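Local coordinates for putative uncharacterized protein (Chaetomium thermophilum, PDB 5T8V) that probably acts as a cohesin loader of the SCC2/Nipped-B family, associating with chromatin, and is represented here by its C-terminal, HEAT-repeat fragment, at residues M134-C138 against M206-L210; Q59-Q63 against R128-T132; A155-C159 against L203-M207; F75-L80 against R141-L146. All coordinates share one frame; numbering follows the deposited sequence.

Interaction 1: residues M134-C138 against M206-L210; sequences MRIMC and MMSEL
M206 and M134 meet side on, CG of M206 lying 3.6 Å from CB of M134, and they open a seam of sulfur and methyl groups between the end of one helix and the flank of another. The M206 chain leaves its helix with CG anti to the backbone N (chi1 -174°) and then bends, which carries CE past M134 to C138 SG and to the backbone N of R135, 3.5 Å from CE. Farther out along M134, its sulfur lies 3.7 Å from L210 CD2, while M207 SD approaches M134 CG. This sulfur-rich part is buried. The polar margin is looser: R135 NH2 stands 4.4 Å from E209 OE1, beyond a salt bridge, and E209 is partly exposed, its OE2 engaged by K213. R135 NH1 hydrogen-bonds a bound citrate, probably from the crystallisation liquor. Were M206 an alanine, C138 SG and the R135 backbone would probably be left with a gap between them, and M134 CB without its neighbour. The contact joins the C-terminal end of helix 120-136 to helix 190-213; helix 149-172 packs on M134, M137 and L210, and helix 56-71 on R135.

Interaction 2: residues Q59-Q63 against R128-T132; sequences QTKLQ and RAART
Q63 reaches across to T132 and R131 with both ends of its amide in use. Its NE2 donates to T132 OG1 at 3.0 Å, with the hydroxyl oxygen in the amide plane and an N-H...O angle of 155°. T132 OG1 in turn donates to Q59 OE1 at 2.6 Å, approaching from above the carbonyl plane, so this hydroxyl links two glutamines one helical turn apart. The Q63 acceptor is shared: R131 NH1 gives OE1 a fairly straight bond of 2.9 Å, with OE1 at the guanidinium edge, whereas R128 NH1 supplies a weak one, bent to 118°. Two arginines thus converge on one amide oxygen, and their charge probably polarises it. Each has a further acceptor for NE: D199 forms a salt bridge with R128, and the backbone O of K202 takes a weak bond from R131. T60 spends its hydroxyl on the backbone O of A56. Beside these bonds the Q59 and R128 CB atoms pack at 3.8 Å. Helices 56-71 and 120-136 run nearly parallel here, their local axes 19° apart and 9.3 Å at closest approach; helix 81-96 packs against Q59 and A129, and helix 190-213 against both arginines.

Interaction 3: residues A155-C159 against L203-M207; sequences ALSLC and LLSMM
C159 turns SG back beside its own backbone N (chi1 -71°), and L203 swings CG anti to its N (chi1 178°); together these rotations set the thiol against the leucine branch, SG lying 3.7 Å from L203 CD2. L204, one residue on, brings its own CD2 to the same sulfur at 3.5 Å, so the cysteine is met by methyls from two successive side chains. A third neighbour is M207, whose CG lies 4.2 Å from C159 SG. The bends of the M207 chain also carry its sulfur to A155, one helical turn before C159, with SD 3.8 Å from A155 CB. L158 adds a looser touch through CB on L203 CD2. No hydrogen bond crosses between these segments: the fit is apolar, with small residues, A155 and C159, meeting longer leucine and methionine chains. The local axes still lie 10.5 Å apart at closest approach, and their N-to-C directions differ by 134°. Helix 120-136 borders the contact through A130, while helix 247-267 packs on L204. Such apolar packing of obliquely antiparallel helices, layer upon layer, is consistent with the alpha-helical solenoids to which HEAT-repeat proteins belong.

Interaction 4: residues F75-L80 against R141-L146; sequences FMTVPL and REEKQL
R141 brings its CD obliquely against the CD2-CE2 side of the F75 ring and turns its guanidinium into the bend of the facing loop. The two side chains cross at about a right angle, with CD of R141 3.4 Å from CE2 of F75, and the ring and guanidinium planes are inclined by 72°. A bend at chi3 (66°) directs the head group toward backbone carbonyls. There NH1 donates to two of them: F75 O, at 2.9 Å, lies in the guanidinium plane, while V78 O, equally distant from NH1, is tilted from that plane; NH1 sits on a lone pair of each. E143, two residues on in R141's own loop, approaches the same cation, its carboxylate joined by weak bonds to NE and NH2 as part of a salt bridge, NH2 to OE2 being 3.2 Å. A methionine in place of R141 would probably leave the F75 and V78 carbonyls without this donor and E143 without its countercharge. Farther along, the L80 and E143 side chains lie alongside one another, pointing opposite ways. The CD1 methyl of L80 meets E143 CG and also touches L146 at CD2, 3.7 Å away. The contact joins the loop between helices 56-71 and 81-96 to that between helices 120-136 and 149-172; L83 of helix 81-96 packs on F75, V78 and L146, and L17 and L20 of helix 9-36 on V78.

Interactions 1, 2 and 3 form one continuous patch: interactions 1 and 2 share helix 120-136, and interactions 1 and 3 share helix 190-213, with helix 56-71 the partner in interaction 2 and helix 149-172 in interaction 3. Interactions 1 and 3 both draw on M207, their centres about 9 Å apart. Interaction 2 touches interaction 1 through a weak, probable hydrogen bond from R135 NH1 to Q63 O. The bound citrate, probably from the crystallisation liquor, lies near this junction, about 3 Å from the R135 side chain and 4 Å from that of R131. Interaction 4 touches interaction 1, but its centre is about 22 Å from that of interaction 3.

Interaction 1: residues M134-C138 against M206-L210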
loop_
_atom_site.group_PDB
_atom_site.type_symbol
_atom_site.label_atom_id
_atom_site.label_comp_id
_atom_site.label_asym_id
_atom_site.label_seq_id
_atom_site.Cartn_x
_atom_site.Cartn_y
_atom_site.Cartn_z
ATOM N N MET A 134 -63.235 -8.879 -12.222
ATOM C CA MET A 134 -62.212 -7.918 -12.622
ATOM C C MET A 134 -62.062 -7.881 -14.139
ATOM O O MET A 134 -62.106 -6.808 -14.755
ATOM C CB MET A 134 -60.879 -8.265 -11.958
ATOM C CG MET A 134 -60.920 -8.289 -10.434
ATOM S SD MET A 134 -61.576 -6.778 -9.702
ATOM C CE MET A 134 -63.187 -7.340 -9.154
ATOM N N ARG A 135 -61.891 -9.049 -14.763
ATOM C CA ARG A 135 -61.740 -9.076 -16.215
ATOM C C ARG A 135 -62.919 -8.399 -16.904
ATOM O O ARG A 135 -62.737 -7.670 -17.886
ATOM C CB ARG A 135 -61.588 -10.513 -16.704
ATOM C CG ARG A 135 -61.596 -10.636 -18.215
ATOM C CD ARG A 135 -60.892 -11.895 -18.663
ATOM N NE ARG A 135 -59.451 -11.818 -18.447
ATOM C CZ ARG A 135 -58.631 -12.864 -18.487
ATOM N NH1 ARG A 135 -59.107 -14.079 -18.726
ATOM N NH2 ARG A 135 -57.333 -12.698 -18.280
ATOM N N ILE A 136 -64.135 -8.627 -16.404
ATOM C CA ILE A 136 -65.299 -7.928 -16.942
ATOM C C ILE A 136 -65.117 -6.423 -16.815
ATOM O O ILE A 136 -65.526 -5.656 -17.696
ATOM C CB ILE A 136 -66.583 -8.409 -16.239
ATOM C CG1 ILE A 136 -66.914 -9.835 -16.689
ATOM C CG2 ILE A 136 -67.755 -7.465 -16.535
ATOM C CD1 ILE A 136 -68.012 -10.498 -15.886
ATOM N N MET A 137 -64.505 -5.973 -15.718
ATOM C CA MET A 137 -64.196 -4.556 -15.568
ATOM C C MET A 137 -62.979 -4.121 -16.378
ATOM O O MET A 137 -62.627 -2.938 -16.342
ATOM C CB MET A 137 -63.974 -4.216 -14.092
ATOM C CG MET A 137 -65.261 -4.003 -13.317
ATOM S SD MET A 137 -64.980 -3.461 -11.623
ATOM C CE MET A 137 -64.393 -4.981 -10.886
ATOM N N CYS A 138 -62.334 -5.035 -17.107
ATOM C CA CYS A 138 -61.195 -4.704 -17.956
ATOM C C CYS A 138 -61.534 -4.795 -19.443
ATOM O O CYS A 138 -60.662 -5.088 -20.264
ATOM C CB CYS A 138 -60.010 -5.612 -17.634
ATOM S SG CYS A 138 -59.274 -5.310 -16.023
ATOM N N MET A 206 -54.407 -10.655 -12.110
ATOM C CA MET A 206 -55.583 -9.979 -12.644
ATOM C C MET A 206 -55.801 -8.625 -11.980
ATOM O O MET A 206 -56.312 -7.701 -12.620
ATOM C CB MET A 206 -56.825 -10.851 -12.473
ATOM C CG MET A 206 -58.069 -10.271 -13.140
ATOM S SD MET A 206 -57.855 -10.031 -14.917
ATOM C CE MET A 206 -58.451 -8.355 -15.100
ATOM N N MET A 207 -55.439 -8.491 -10.703
ATOM C CA MET A 207 -55.507 -7.185 -10.052
ATOM C C MET A 207 -54.461 -6.239 -10.624
ATOM O O MET A 207 -54.753 -5.060 -10.891
ATOM C CB MET A 207 -55.319 -7.337 -8.543
ATOM C CG MET A 207 -56.356 -8.217 -7.872
ATOM S SD MET A 207 -58.027 -7.555 -7.990
ATOM C CE MET A 207 -57.914 -6.129 -6.915
ATOM N N SER A 208 -53.232 -6.736 -10.811
ATOM C CA SER A 208 -52.210 -5.936 -11.480
ATOM C C SER A 208 -52.730 -5.383 -12.796
ATOM O O SER A 208 -52.519 -4.207 -13.113
ATOM C CB SER A 208 -50.952 -6.771 -11.723
ATOM O OG SER A 208 -50.266 -7.026 -10.510
ATOM N N GLU A 209 -53.419 -6.217 -13.577
ATOM C CA GLU A 209 -54.028 -5.729 -14.809
ATOM C C GLU A 209 -55.127 -4.714 -14.516
ATOM O O GLU A 209 -55.226 -3.684 -15.192
ATOM C CB GLU A 209 -54.583 -6.902 -15.616
ATOM C CG GLU A 209 -55.263 -6.506 -16.915
ATOM C CD GLU A 209 -55.792 -7.703 -17.679
ATOM O OE1 GLU A 209 -55.354 -8.837 -17.388
ATOM O OE2 GLU A 209 -56.651 -7.508 -18.566
ATOM N N LEU A 210 -55.955 -4.983 -13.503
ATOM C CA LEU A 210 -57.081 -4.110 -13.191
ATOM C C LEU A 210 -56.631 -2.672 -12.988
ATOM O O LEU A 210 -57.135 -1.750 -13.640
ATOM C CB LEU A 210 -57.808 -4.607 -11.939
ATOM C CG LEU A 210 -58.957 -3.711 -11.446
ATOM C CD1 LEU A 210 -60.220 -3.958 -12.258
ATOM C CD2 LEU A 210 -59.212 -3.915 -9.968
#

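Interaction 2: residues Q59-Q63 against R128-T132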
loop_
_atom_site.group_PDB
_atom_site.type_symbol
_atom_site.label_atom_id
_atom_site.label_comp_id
_atom_site.label_asym_id
_atom_site.label_seq_id
_atom_site.Cartn_x
_atom_site.Cartn_y
_atom_site.Cartn_z
ATOM N N GLN A 59 -65.705 -21.198 -14.239
ATOM C CA GLN A 59 -65.238 -19.818 -14.161
ATOM C C GLN A 59 -63.973 -19.628 -14.983
ATOM O O GLN A 59 -63.821 -18.617 -15.677
ATOM C CB GLN A 59 -64.990 -19.426 -12.703
ATOM C CG GLN A 59 -66.243 -19.047 -11.930
ATOM C CD GLN A 59 -66.801 -17.703 -12.353
ATOM O OE1 GLN A 59 -66.388 -17.140 -13.365
ATOM N NE2 GLN A 59 -67.739 -17.178 -11.573
ATOM N N THR A 60 -63.054 -20.595 -14.923
ATOM C CA THR A 60 -61.835 -20.509 -15.723
ATOM C C THR A 60 -62.165 -20.392 -17.206
ATOM O O THR A 60 -61.720 -19.456 -17.883
ATOM C CB THR A 60 -60.949 -21.732 -15.467
ATOM O OG1 THR A 60 -60.496 -21.722 -14.109
ATOM C CG2 THR A 60 -59.743 -21.738 -16.392
ATOM N N LYS A 61 -62.949 -21.337 -17.729
ATOM C CA LYS A 61 -63.265 -21.307 -19.154
ATOM C C LYS A 61 -63.975 -20.012 -19.537
ATOM O O LYS A 61 -63.672 -19.414 -20.580
ATOM C CB LYS A 61 -64.106 -22.524 -19.533
ATOM C CG LYS A 61 -63.337 -23.840 -19.452
ATOM C CD LYS A 61 -63.834 -24.861 -20.471
ATOM C CE LYS A 61 -64.381 -26.112 -19.802
ATOM N NZ LYS A 61 -65.275 -26.881 -20.715
ATOM N N LEU A 62 -64.920 -19.558 -18.710
ATOM C CA LEU A 62 -65.555 -18.270 -18.972
ATOM C C LEU A 62 -64.518 -17.160 -19.066
ATOM O O LEU A 62 -64.611 -16.284 -19.933
ATOM C CB LEU A 62 -66.577 -17.944 -17.882
ATOM C CG LEU A 62 -67.950 -18.613 -17.965
ATOM C CD1 LEU A 62 -68.808 -18.172 -16.792
ATOM C CD2 LEU A 62 -68.647 -18.296 -19.281
ATOM N N GLN A 63 -63.522 -17.178 -18.180
ATOM C CA GLN A 63 -62.475 -16.165 -18.237
ATOM C C GLN A 63 -61.730 -16.228 -19.562
ATOM O O GLN A 63 -61.480 -15.193 -20.193
ATOM C CB GLN A 63 -61.514 -16.342 -17.062
ATOM C CG GLN A 63 -62.136 -16.007 -15.718
ATOM C CD GLN A 63 -61.383 -16.617 -14.552
ATOM O OE1 GLN A 63 -60.270 -17.123 -14.706
ATOM N NE2 GLN A 63 -61.992 -16.576 -13.373
ATOM N N ARG A 128 -61.833 -17.435 -8.436
ATOM C CA ARG A 128 -61.985 -17.244 -9.870
ATOM C C ARG A 128 -63.240 -16.454 -10.217
ATOM O O ARG A 128 -63.304 -15.858 -11.299
ATOM C CB ARG A 128 -61.966 -18.601 -10.570
ATOM C CG ARG A 128 -60.576 -19.216 -10.564
ATOM C CD ARG A 128 -60.429 -20.324 -11.575
ATOM N NE ARG A 128 -59.024 -20.681 -11.776
ATOM C CZ ARG A 128 -58.208 -20.088 -12.642
ATOM N NH1 ARG A 128 -58.642 -19.096 -13.408
ATOM N NH2 ARG A 128 -56.949 -20.488 -12.745
ATOM N N ALA A 129 -64.229 -16.416 -9.321
ATOM C CA ALA A 129 -65.337 -15.485 -9.492
ATOM C C ALA A 129 -64.835 -14.046 -9.462
ATOM O O ALA A 129 -65.189 -13.230 -10.324
ATOM C CB ALA A 129 -66.387 -15.712 -8.405
ATOM N N ALA A 130 -64.002 -13.718 -8.470
ATOM C CA ALA A 130 -63.389 -12.395 -8.419
ATOM C C ALA A 130 -62.610 -12.111 -9.692
ATOM O O ALA A 130 -62.741 -11.034 -10.288
ATOM C CB ALA A 130 -62.472 -12.284 -7.201
ATOM N N ARG A 131 -61.791 -13.072 -10.131
ATOM C CA ARG A 131 -61.036 -12.876 -11.365
ATOM C C ARG A 131 -61.965 -12.534 -12.526
ATOM O O ARG A 131 -61.698 -11.606 -13.302
ATOM C CB ARG A 131 -60.214 -14.121 -11.684
ATOM C CG ARG A 131 -59.336 -13.958 -12.912
ATOM C CD ARG A 131 -58.258 -15.017 -12.984
ATOM N NE ARG A 131 -57.179 -14.612 -13.882
ATOM C CZ ARG A 131 -57.088 -14.942 -15.168
ATOM N NH1 ARG A 131 -58.014 -15.699 -15.743
ATOM N NH2 ARG A 131 -56.057 -14.514 -15.883
ATOM N N THR A 132 -63.072 -13.269 -12.656
ATOM C CA THR A 132 -64.030 -12.982 -13.720
ATOM C C THR A 132 -64.572 -11.562 -13.602
ATOM O O THR A 132 -64.643 -10.828 -14.594
ATOM C CB THR A 132 -65.171 -13.999 -13.689
ATOM O OG1 THR A 132 -64.657 -15.300 -13.999
ATOM C CG2 THR A 132 -66.254 -13.638 -14.703
#

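Interaction 3: residues A155-C159 against L203-M207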
loop_
_atom_site.group_PDB
_atom_site.type_symbol
_atom_site.label_atom_id
_atom_site.label_comp_id
_atom_site.label_asym_id
_atom_site.label_seq_id
_atom_site.Cartn_x
_atom_site.Cartn_y
_atom_site.Cartn_z
ATOM N N ALA A 155 -62.351 -8.824 -3.970
ATOM C CA ALA A 155 -61.139 -9.404 -4.541
ATOM C C ALA A 155 -59.923 -9.076 -3.683
ATOM O O ALA A 155 -59.106 -9.954 -3.376
ATOM C CB ALA A 155 -60.946 -8.896 -5.970
ATOM N N LEU A 156 -59.790 -7.812 -3.283
ATOM C CA LEU A 156 -58.664 -7.404 -2.449
ATOM C C LEU A 156 -58.647 -8.168 -1.131
ATOM O O LEU A 156 -57.586 -8.617 -0.676
ATOM C CB LEU A 156 -58.732 -5.898 -2.203
ATOM C CG LEU A 156 -57.714 -5.300 -1.235
ATOM C CD1 LEU A 156 -56.288 -5.612 -1.672
ATOM C CD2 LEU A 156 -57.940 -3.800 -1.133
ATOM N N SER A 157 -59.814 -8.324 -0.502
ATOM C CA SER A 157 -59.889 -9.122 0.716
ATOM C C SER A 157 -59.383 -10.534 0.465
ATOM O O SER A 157 -58.532 -11.041 1.203
ATOM C CB SER A 157 -61.323 -9.150 1.241
ATOM O OG SER A 157 -61.746 -7.852 1.616
ATOM N N LEU A 158 -59.887 -11.185 -0.587
ATOM C CA LEU A 158 -59.456 -12.548 -0.876
ATOM C C LEU A 158 -57.950 -12.622 -1.079
ATOM O O LEU A 158 -57.309 -13.588 -0.652
ATOM C CB LEU A 158 -60.185 -13.087 -2.106
ATOM C CG LEU A 158 -61.464 -13.881 -1.835
ATOM C CD1 LEU A 158 -62.137 -14.242 -3.148
ATOM C CD2 LEU A 158 -61.178 -15.139 -1.022
ATOM N N CYS A 159 -57.362 -11.619 -1.731
ATOM C CA CYS A 159 -55.913 -11.616 -1.906
ATOM C C CYS A 159 -55.203 -11.529 -0.560
ATOM O O CYS A 159 -54.280 -12.306 -0.280
ATOM C CB CYS A 159 -55.498 -10.461 -2.818
ATOM S SG CYS A 159 -55.954 -10.694 -4.551
ATOM N N LEU A 203 -55.495 -14.524 -9.823
ATOM C CA LEU A 203 -56.230 -13.396 -9.258
ATOM C C LEU A 203 -55.309 -12.205 -9.016
ATOM O O LEU A 203 -55.624 -11.075 -9.407
ATOM C CB LEU A 203 -56.922 -13.810 -7.960
ATOM C CG LEU A 203 -57.692 -12.684 -7.258
ATOM C CD1 LEU A 203 -58.766 -12.103 -8.169
ATOM C CD2 LEU A 203 -58.307 -13.184 -5.962
ATOM N N LEU A 204 -54.167 -12.434 -8.365
ATOM C CA LEU A 204 -53.238 -11.337 -8.104
ATOM C C LEU A 204 -52.822 -10.650 -9.401
ATOM O O LEU A 204 -52.900 -9.419 -9.526
ATOM C CB LEU A 204 -52.018 -11.866 -7.352
ATOM C CG LEU A 204 -52.284 -12.394 -5.939
ATOM C CD1 LEU A 204 -51.121 -13.235 -5.448
ATOM C CD2 LEU A 204 -52.537 -11.246 -4.982
ATOM N N SER A 205 -52.377 -11.433 -10.386
ATOM C CA SER A 205 -52.013 -10.853 -11.673
ATOM C C SER A 205 -53.195 -10.123 -12.293
ATOM O O SER A 205 -53.027 -9.073 -12.929
ATOM C CB SER A 205 -51.499 -11.942 -12.615
ATOM O OG SER A 205 -52.564 -12.737 -13.102
ATOM N N MET A 206 -54.407 -10.655 -12.110
ATOM C CA MET A 206 -55.583 -9.979 -12.644
ATOM C C MET A 206 -55.801 -8.625 -11.980
ATOM O O MET A 206 -56.312 -7.701 -12.620
ATOM C CB MET A 206 -56.825 -10.851 -12.473
ATOM C CG MET A 206 -58.069 -10.271 -13.140
ATOM S SD MET A 206 -57.855 -10.031 -14.917
ATOM C CE MET A 206 -58.451 -8.355 -15.100
ATOM N N MET A 207 -55.439 -8.491 -10.703
ATOM C CA MET A 207 -55.507 -7.185 -10.052
ATOM C C MET A 207 -54.461 -6.239 -10.624
ATOM O O MET A 207 -54.753 -5.060 -10.891
ATOM C CB MET A 207 -55.319 -7.337 -8.543
ATOM C CG MET A 207 -56.356 -8.217 -7.872
ATOM S SD MET A 207 -58.027 -7.555 -7.990
ATOM C CE MET A 207 -57.914 -6.129 -6.915
#

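Interaction 4: residues F75-L80 against R141-L146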
loop_
_atom_site.group_PDB
_atom_site.type_symbol
_atom_site.label_atom_id
_atom_site.label_comp_id
_atom_site.label_asym_id
_atom_site.label_seq_id
_atom_site.Cartn_x
_atom_site.Cartn_y
_atom_site.Cartn_z
ATOM N N PHE A 75 -66.036 -7.763 -27.384
ATOM C CA PHE A 75 -66.651 -7.838 -26.065
ATOM C C PHE A 75 -67.800 -6.851 -25.916
ATOM O O PHE A 75 -68.683 -7.065 -25.078
ATOM C CB PHE A 75 -65.583 -7.583 -24.998
ATOM C CG PHE A 75 -66.093 -7.665 -23.588
ATOM C CD1 PHE A 75 -66.657 -8.835 -23.106
ATOM C CD2 PHE A 75 -65.984 -6.578 -22.736
ATOM C CE1 PHE A 75 -67.118 -8.914 -21.807
ATOM C CE2 PHE A 75 -66.443 -6.652 -21.434
ATOM C CZ PHE A 75 -67.010 -7.820 -20.969
ATOM N N MET A 76 -67.812 -5.783 -26.715
ATOM C CA MET A 76 -68.887 -4.800 -26.642
ATOM C C MET A 76 -70.223 -5.387 -27.077
ATOM O O MET A 76 -71.278 -4.895 -26.661
ATOM C CB MET A 76 -68.540 -3.595 -27.513
ATOM C CG MET A 76 -68.380 -3.932 -28.991
ATOM S SD MET A 76 -67.480 -2.669 -29.908
ATOM C CE MET A 76 -65.831 -2.859 -29.230
ATOM N N THR A 77 -70.202 -6.430 -27.909
ATOM C CA THR A 77 -71.435 -6.997 -28.443
ATOM C C THR A 77 -72.111 -7.956 -27.473
ATOM O O THR A 77 -73.304 -8.235 -27.634
ATOM C CB THR A 77 -71.150 -7.720 -29.761
ATOM O OG1 THR A 77 -70.318 -6.898 -30.589
ATOM C CG2 THR A 77 -72.448 -8.025 -30.504
ATOM N N VAL A 78 -71.385 -8.467 -26.482
ATOM C CA VAL A 78 -71.954 -9.376 -25.490
ATOM C C VAL A 78 -73.182 -8.717 -24.871
ATOM O O VAL A 78 -73.096 -7.568 -24.416
ATOM C CB VAL A 78 -70.922 -9.746 -24.412
ATOM C CG1 VAL A 78 -71.585 -10.494 -23.251
ATOM C CG2 VAL A 78 -69.814 -10.589 -25.018
ATOM N N PRO A 79 -74.332 -9.388 -24.824
ATOM C CA PRO A 79 -75.516 -8.770 -24.218
ATOM C C PRO A 79 -75.230 -8.289 -22.805
ATOM O O PRO A 79 -74.722 -9.033 -21.964
ATOM C CB PRO A 79 -76.551 -9.900 -24.237
ATOM C CG PRO A 79 -76.128 -10.779 -25.354
ATOM C CD PRO A 79 -74.630 -10.719 -25.380
ATOM N N LEU A 80 -75.554 -7.022 -22.550
ATOM C CA LEU A 80 -75.356 -6.453 -21.221
ATOM C C LEU A 80 -76.155 -7.216 -20.172
ATOM O O LEU A 80 -75.609 -7.643 -19.148
ATOM C CB LEU A 80 -75.755 -4.978 -21.227
ATOM C CG LEU A 80 -75.791 -4.263 -19.873
ATOM C CD1 LEU A 80 -74.381 -4.040 -19.347
ATOM C CD2 LEU A 80 -76.554 -2.955 -19.987
ATOM N N ARG A 141 -65.950 -1.369 -21.606
ATOM C CA ARG A 141 -67.353 -1.018 -21.764
ATOM C C ARG A 141 -67.729 0.110 -20.807
ATOM O O ARG A 141 -67.114 0.303 -19.755
ATOM C CB ARG A 141 -68.241 -2.241 -21.529
ATOM C CG ARG A 141 -68.137 -3.301 -22.620
ATOM C CD ARG A 141 -68.949 -4.535 -22.278
ATOM N NE ARG A 141 -70.389 -4.263 -22.255
ATOM C CZ ARG A 141 -71.292 -4.800 -23.073
ATOM N NH1 ARG A 141 -70.940 -5.674 -24.009
ATOM N NH2 ARG A 141 -72.571 -4.470 -22.945
ATOM N N GLU A 142 -68.766 0.861 -21.186
ATOM C CA GLU A 142 -69.127 2.087 -20.485
ATOM C C GLU A 142 -70.298 1.928 -19.524
ATOM O O GLU A 142 -70.503 2.804 -18.678
ATOM C CB GLU A 142 -69.469 3.186 -21.495
ATOM C CG GLU A 142 -68.307 3.589 -22.381
ATOM C CD GLU A 142 -68.694 4.634 -23.411
ATOM O OE1 GLU A 142 -69.596 5.450 -23.123
ATOM O OE2 GLU A 142 -68.098 4.634 -24.509
ATOM N N GLU A 143 -71.072 0.850 -19.634
ATOM C CA GLU A 143 -72.225 0.678 -18.761
ATOM C C GLU A 143 -71.795 0.678 -17.299
ATOM O O GLU A 143 -70.801 0.049 -16.924
ATOM C CB GLU A 143 -72.957 -0.621 -19.091
ATOM C CG GLU A 143 -73.613 -0.637 -20.461
ATOM C CD GLU A 143 -72.689 -1.118 -21.560
ATOM O OE1 GLU A 143 -71.478 -1.273 -21.297
ATOM O OE2 GLU A 143 -73.176 -1.345 -22.688
ATOM N N LYS A 144 -72.557 1.392 -16.468
ATOM C CA LYS A 144 -72.216 1.517 -15.056
ATOM C C LYS A 144 -72.493 0.238 -14.275
ATOM O O LYS A 144 -71.879 0.025 -13.223
ATOM C CB LYS A 144 -72.989 2.680 -14.432
ATOM C CG LYS A 144 -72.776 4.018 -15.128
ATOM C CD LYS A 144 -71.342 4.511 -14.989
ATOM C CE LYS A 144 -71.161 5.876 -15.639
ATOM N NZ LYS A 144 -69.788 6.419 -15.445
ATOM N N GLN A 145 -73.397 -0.616 -14.761
ATOM C CA GLN A 145 -73.721 -1.847 -14.051
ATOM C C GLN A 145 -72.608 -2.884 -14.125
ATOM O O GLN A 145 -72.715 -3.926 -13.471
ATOM C CB GLN A 145 -75.014 -2.453 -14.605
ATOM C CG GLN A 145 -76.207 -1.509 -14.594
ATOM C CD GLN A 145 -76.417 -0.814 -15.925
ATOM O OE1 GLN A 145 -75.462 -0.498 -16.634
ATOM N NE2 GLN A 145 -77.676 -0.580 -16.276
ATOM N N LEU A 146 -71.555 -2.631 -14.903
ATOM C CA LEU A 146 -70.442 -3.558 -15.042
ATOM C C LEU A 146 -69.261 -3.199 -14.155
ATOM O O LEU A 146 -68.265 -3.929 -14.146
ATOM C CB LEU A 146 -69.988 -3.617 -16.505
ATOM C CG LEU A 146 -71.059 -4.012 -17.526
ATOM C CD1 LEU A 146 -70.471 -4.042 -18.927
ATOM C CD2 LEU A 146 -71.683 -5.359 -17.180
#